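Local coordinates for copper homeostasis protein CutC (PDB 2BDQ), which is a TIM-barrel protein of the CutC family that probably binds copper ions and may take part in copper homeostasis, at residues L14-K19 with Y49-I55; I43-N47 with E87-D91. One frame throughout, in Å; residues are numbered along the deposited sequence.

Contact 1. Residues L14-K19 with Y49-I55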
loop_
_atom_site.group_PDB
_atom_site.type_symbol
_atom_site.label_atom_id
_atom_site.label_comp_id
_atom_site.label_asym_id
_atom_site.label_seq_id
_atom_site.Cartn_x
_atom_site.Cartn_y
_atom_site.Cartn_z
ATOM N N LEU A 14 8.527 3.946 -12.844
ATOM C CA LEU A 14 9.910 3.487 -12.930
ATOM C C LEU A 14 10.471 3.358 -14.343
ATOM O O LEU A 14 11.685 3.398 -14.532
ATOM C CB LEU A 14 10.070 2.145 -12.210
ATOM C CG LEU A 14 9.798 2.087 -10.706
ATOM C CD1 LEU A 14 10.136 0.692 -10.229
ATOM C CD2 LEU A 14 10.621 3.122 -9.951
ATOM N N THR A 15 9.595 3.225 -15.334
ATOM C CA THR A 15 10.038 3.055 -16.714
ATOM C C THR A 15 10.853 4.203 -17.298
ATOM O O THR A 15 11.527 4.028 -18.310
ATOM C CB THR A 15 8.842 2.760 -17.650
ATOM O OG1 THR A 15 7.769 3.665 -17.369
ATOM C CG2 THR A 15 8.359 1.329 -17.451
ATOM N N ARG A 16 10.821 5.369 -16.664
ATOM C CA ARG A 16 11.581 6.501 -17.186
ATOM C C ARG A 16 12.878 6.760 -16.419
ATOM O O ARG A 16 13.645 7.656 -16.771
ATOM C CB ARG A 16 10.721 7.768 -17.175
ATOM C CG ARG A 16 11.054 8.736 -18.305
ATOM C CD ARG A 16 10.844 8.057 -19.659
ATOM N NE ARG A 16 9.471 7.573 -19.796
ATOM C CZ ARG A 16 9.119 6.489 -20.482
ATOM N NH1 ARG A 16 7.840 6.131 -20.547
ATOM N NH2 ARG A 16 10.044 5.760 -21.094
ATOM N N LEU A 17 13.129 5.976 -15.375
ATOM C CA LEU A 17 14.339 6.160 -14.586
ATOM C C LEU A 17 15.589 5.735 -15.341
ATOM O O LEU A 17 15.569 4.776 -16.114
ATOM C CB LEU A 17 14.248 5.386 -13.267
ATOM C CG LEU A 17 13.541 6.050 -12.080
ATOM C CD1 LEU A 17 12.166 6.541 -12.487
ATOM C CD2 LEU A 17 13.436 5.055 -10.938
ATOM N N ASP A 18 16.679 6.462 -15.106
ATOM C CA ASP A 18 17.958 6.182 -15.747
ATOM C C ASP A 18 19.069 6.271 -14.702
ATOM O O ASP A 18 19.170 7.263 -13.981
ATOM C CB ASP A 18 18.215 7.195 -16.864
ATOM C CG ASP A 18 19.332 6.762 -17.786
ATOM O OD1 ASP A 18 19.207 5.665 -18.382
ATOM O OD2 ASP A 18 20.328 7.509 -17.915
ATOM N N LYS A 19 19.900 5.237 -14.625
ATOM C CA LYS A 19 20.988 5.192 -13.651
ATOM C C LYS A 19 21.978 6.339 -13.812
ATOM O O LYS A 19 22.781 6.614 -12.917
ATOM C CB LYS A 19 21.738 3.858 -13.748
ATOM C CG LYS A 19 22.438 3.612 -15.078
ATOM C CD LYS A 19 23.034 2.209 -15.119
ATOM C CE LYS A 19 23.718 1.911 -16.451
ATOM N NZ LYS A 19 24.904 2.786 -16.688
ATOM N N TYR A 49 13.394 -5.475 -11.829
ATOM C CA TYR A 49 13.314 -4.468 -12.881
ATOM C C TYR A 49 14.378 -3.394 -12.695
ATOM O O TYR A 49 15.085 -3.045 -13.634
ATOM C CB TYR A 49 11.937 -3.808 -12.884
ATOM C CG TYR A 49 11.750 -2.791 -13.984
ATOM C CD1 TYR A 49 11.459 -3.187 -15.285
ATOM C CD2 TYR A 49 11.864 -1.425 -13.720
ATOM C CE1 TYR A 49 11.282 -2.244 -16.304
ATOM C CE2 TYR A 49 11.691 -0.479 -14.726
ATOM C CZ TYR A 49 11.397 -0.896 -16.016
ATOM O OH TYR A 49 11.208 0.034 -17.013
ATOM N N LEU A 50 14.486 -2.865 -11.482
ATOM C CA LEU A 50 15.466 -1.828 -11.199
ATOM C C LEU A 50 16.900 -2.349 -11.253
ATOM O O LEU A 50 17.774 -1.692 -11.814
ATOM C CB LEU A 50 15.181 -1.194 -9.840
ATOM C CG LEU A 50 13.867 -0.411 -9.764
ATOM C CD1 LEU A 50 13.559 -0.091 -8.316
ATOM C CD2 LEU A 50 13.955 0.863 -10.609
ATOM N N HIS A 51 17.152 -3.521 -10.677
ATOM C CA HIS A 51 18.497 -4.084 -10.711
ATOM C C HIS A 51 18.926 -4.266 -12.160
ATOM O O HIS A 51 20.084 -4.051 -12.509
ATOM C CB HIS A 51 18.538 -5.432 -9.990
ATOM C CG HIS A 51 18.444 -5.326 -8.500
ATOM N ND1 HIS A 51 18.238 -6.421 -7.688
ATOM C CD2 HIS A 51 18.526 -4.256 -7.674
ATOM C CE1 HIS A 51 18.195 -6.031 -6.428
ATOM N NE2 HIS A 51 18.367 -4.722 -6.392
ATOM N N GLU A 52 17.977 -4.656 -13.001
ATOM C CA GLU A 52 18.240 -4.861 -14.418
ATOM C C GLU A 52 18.710 -3.550 -15.063
ATOM O O GLU A 52 19.546 -3.570 -15.968
ATOM C CB GLU A 52 16.965 -5.378 -15.086
ATOM C CG GLU A 52 17.082 -5.833 -16.528
ATOM C CD GLU A 52 15.843 -6.608 -16.977
ATOM O OE1 GLU A 52 15.654 -7.748 -16.486
ATOM O OE2 GLU A 52 15.051 -6.078 -17.799
ATOM N N LYS A 53 18.191 -2.416 -14.586
ATOM C CA LYS A 53 18.578 -1.106 -15.114
ATOM C C LYS A 53 19.736 -0.515 -14.309
ATOM O O LYS A 53 20.108 0.646 -14.486
ATOM C CB LYS A 53 17.389 -0.138 -15.089
ATOM C CG LYS A 53 16.233 -0.560 -15.974
ATOM C CD LYS A 53 15.021 0.350 -15.819
ATOM C CE LYS A 53 15.228 1.714 -16.439
ATOM N NZ LYS A 53 13.980 2.516 -16.333
ATOM N N GLY A 54 20.297 -1.324 -13.417
ATOM C CA GLY A 54 21.415 -0.874 -12.604
ATOM C C GLY A 54 21.112 0.172 -11.547
ATOM O O GLY A 54 21.876 1.118 -11.359
ATOM N N ILE A 55 19.996 0.020 -10.850
ATOM C CA ILE A 55 19.657 0.976 -9.806
ATOM C C ILE A 55 19.284 0.239 -8.521
ATOM O O ILE A 55 18.591 -0.779 -8.556
ATOM C CB ILE A 55 18.512 1.909 -10.259
ATOM C CG1 ILE A 55 17.982 2.701 -9.072
ATOM C CG2 ILE A 55 17.418 1.103 -10.918
ATOM C CD1 ILE A 55 16.921 3.702 -9.440
HETATM O O HOH W 1 19.643 2.851 -16.150
#
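K53 reaches the loop 14-19 through one bend, at chi3 (72°), while chi2 and chi4 stay extended, and Y49 swings its ring toward L14 and T15 with CG anti to the backbone N (chi1 -178°). The K53 ammonium ends among main-chain carbonyls. NZ bonds to L17 O at 2.8 Å, approaching slightly out of the carbonyl plane (17°), and makes a weak hydrogen bond to L14 O at 3.0 Å. Because L17 N also bonds to L14 O, the lysine ties together a turn that already closes on itself. The Y49 ring turns its edge to L14 O, with CE2 4.0 Å from L14 CB, and its OH lies 3.2 Å from T15 CG2. On the inner side L14 and L50 cross at about a right angle, L14 CD1 meeting L50 CD2 at 3.8 Å, and L17 CD2 rests 4.0 Å from I55 CD1. A water accepts from K19 N and donates to K53 O, bridging K19 to the end of the helix beside the Schellman motif in which G54 closes helix 40-52. The aliphatic part of K19 lies along this turn, CD 3.4 Å from K53 O. V25 of strand 24-28 lies against L14, L50 and I55, while A8 and F6 of strand 3-9 meet L14 and L17; toward the dimer partner, Y49 packs on L73 of the second subunit.

Contact 2. Residues I43-N47 with E87-D91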
loop_
_atom_site.group_PDB
_atom_site.type_symbol
_atom_site.label_atom_id
_atom_site.label_comp_id
_atom_site.label_asym_id
_atom_site.label_seq_id
_atom_site.Cartn_x
_atom_site.Cartn_y
_atom_site.Cartn_z
ATOM N N ILE A 43 7.539 -5.640 -4.654
ATOM C CA ILE A 43 8.934 -5.703 -4.204
ATOM C C ILE A 43 9.770 -6.628 -5.101
ATOM O O ILE A 43 10.857 -6.261 -5.562
ATOM C CB ILE A 43 9.022 -6.194 -2.731
ATOM C CG1 ILE A 43 8.348 -5.174 -1.802
ATOM C CG2 ILE A 43 10.481 -6.365 -2.314
ATOM C CD1 ILE A 43 8.257 -5.630 -0.346
ATOM N N LYS A 44 9.256 -7.824 -5.357
ATOM C CA LYS A 44 9.960 -8.794 -6.188
ATOM C C LYS A 44 10.211 -8.282 -7.604
ATOM O O LYS A 44 11.341 -8.323 -8.101
ATOM C CB LYS A 44 9.165 -10.096 -6.251
ATOM C CG LYS A 44 9.688 -11.141 -7.232
ATOM C CD LYS A 44 8.774 -12.366 -7.205
ATOM C CE LYS A 44 9.130 -13.392 -8.270
ATOM N NZ LYS A 44 10.509 -13.912 -8.091
ATOM N N GLU A 45 9.159 -7.800 -8.255
ATOM C CA GLU A 45 9.292 -7.305 -9.616
ATOM C C GLU A 45 10.058 -5.995 -9.730
ATOM O O GLU A 45 10.831 -5.807 -10.665
ATOM C CB GLU A 45 7.908 -7.166 -10.253
ATOM C CG GLU A 45 7.149 -8.490 -10.354
ATOM C CD GLU A 45 7.968 -9.580 -11.036
ATOM O OE1 GLU A 45 8.550 -9.308 -12.112
ATOM O OE2 GLU A 45 8.023 -10.712 -10.504
ATOM N N ALA A 46 9.838 -5.085 -8.789
ATOM C CA ALA A 46 10.535 -3.811 -8.820
ATOM C C ALA A 46 12.039 -4.043 -8.666
ATOM O O ALA A 46 12.831 -3.488 -9.424
ATOM C CB ALA A 46 10.025 -2.899 -7.714
ATOM N N ASN A 47 12.426 -4.871 -7.698
ATOM C CA ASN A 47 13.842 -5.158 -7.473
ATOM C C ASN A 47 14.515 -5.726 -8.714
ATOM O O ASN A 47 15.617 -5.318 -9.076
ATOM C CB ASN A 47 14.027 -6.142 -6.315
ATOM C CG ASN A 47 13.702 -5.528 -4.971
ATOM O OD1 ASN A 47 13.805 -6.185 -3.934
ATOM N ND2 ASN A 47 13.298 -4.263 -4.977
ATOM N N GLU A 87 14.761 -11.580 1.414
ATOM C CA GLU A 87 14.773 -12.757 0.550
ATOM C C GLU A 87 14.541 -12.353 -0.906
ATOM O O GLU A 87 14.881 -13.097 -1.812
ATOM C CB GLU A 87 13.719 -13.786 0.987
ATOM C CG GLU A 87 12.293 -13.453 0.578
ATOM C CD GLU A 87 11.299 -14.565 0.901
ATOM O OE1 GLU A 87 10.150 -14.494 0.414
ATOM O OE2 GLU A 87 11.658 -15.505 1.644
ATOM N N LEU A 88 13.966 -11.172 -1.118
ATOM C CA LEU A 88 13.707 -10.664 -2.462
ATOM C C LEU A 88 14.863 -9.805 -2.980
ATOM O O LEU A 88 14.724 -9.085 -3.971
ATOM C CB LEU A 88 12.400 -9.863 -2.481
ATOM C CG LEU A 88 11.138 -10.725 -2.322
ATOM C CD1 LEU A 88 9.895 -9.856 -2.230
ATOM C CD2 LEU A 88 11.034 -11.677 -3.511
ATOM N N GLU A 89 15.993 -9.878 -2.276
ATOM C CA GLU A 89 17.218 -9.172 -2.636
ATOM C C GLU A 89 17.173 -7.647 -2.608
ATOM O O GLU A 89 17.812 -6.991 -3.433
ATOM C CB GLU A 89 17.692 -9.639 -4.017
ATOM C CG GLU A 89 17.972 -11.137 -4.112
ATOM C CD GLU A 89 18.294 -11.584 -5.530
ATOM O OE1 GLU A 89 19.325 -11.133 -6.082
ATOM O OE2 GLU A 89 17.513 -12.382 -6.099
ATOM N N SER A 90 16.427 -7.077 -1.666
ATOM C CA SER A 90 16.367 -5.626 -1.558
ATOM C C SER A 90 17.748 -5.136 -1.113
ATOM O O SER A 90 18.470 -5.839 -0.399
ATOM C CB SER A 90 15.303 -5.208 -0.545
ATOM O OG SER A 90 14.017 -5.646 -0.957
ATOM N N ASP A 91 18.110 -3.933 -1.539
ATOM C CA ASP A 91 19.411 -3.363 -1.209
ATOM C C ASP A 91 19.443 -2.622 0.116
ATOM O O ASP A 91 20.500 -2.511 0.741
ATOM C CB ASP A 91 19.849 -2.430 -2.329
ATOM C CG ASP A 91 20.029 -3.160 -3.638
ATOM O OD1 ASP A 91 20.992 -3.954 -3.743
ATOM O OD2 ASP A 91 19.198 -2.959 -4.551
#
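K44 and L88 bring the backbones to 5.6 Å between their CA atoms, and N47 and S90 to 6.4 Å, where helix 40-52 runs past the turn that follows helix 72-87. That turn is a Schellman motif with E89 at positive phi (64°) as its C-prime residue, and it sends L88 toward the neighbouring helix. The two methyls of L88 divide between the neighbouring residues I43 and K44: CD1 meets I43 CG2 at 3.5 Å, while CD2 lies 3.7 Å from K44 CB and also touches CG. The I43 methyl is placed for this because CG2 stands anti to the backbone N, beside the carbonyl carbon, and the two side chains cross at about a right angle. K44 offers only the base of its side chain; the chain, extended as far as CE and bent at chi4, carries NZ away from the loop. One helical turn beyond I43, N47 directs its CB toward the loop, with its amide beside L88 O and S90 OG. In the model N47 OD1 lies 3.0 Å from both of these oxygens, but the amide is probably turned over. S90 has a firmer partner, since OG bonds to A85 O in the preceding helix, and OG also lies 3.9 Å from I43 CG2. Strand 56-60 runs below, V59 touching I43 and S90, and V57 touching N47. The chemistry is thus divided: apolar contact of L88 with I43 and the base of the K44 side chain, and a polar group at N47 and S90, where the S90 hydroxyl is already engaged by A85 O and a turned-back N47 amide may add hydrogen bonds to L88 O and S90 OG.

Overall arrangement
Both contacts use helix 40-52, which lies outside strands 24-28 and 56-60 of the eight-stranded parallel barrel; their centres are about 13 Å apart on the same side of the chain's centre. The segments alternate along the chain: 14-19, 43-47, 49-55, 87-91. Contact 1 joins the C-terminal end of the helix to the connection between strands 3-9 and 24-28, while contact 2 joins its middle to the loop leading into strand 92-95. They meet directly, H51 NE2 lying 2.7 Å from D91 OD2 in a probable hydrogen bond. The helix, part of the connection between strands 24-28 and 56-60, thus touches the connections before and after it in the TIM barrel.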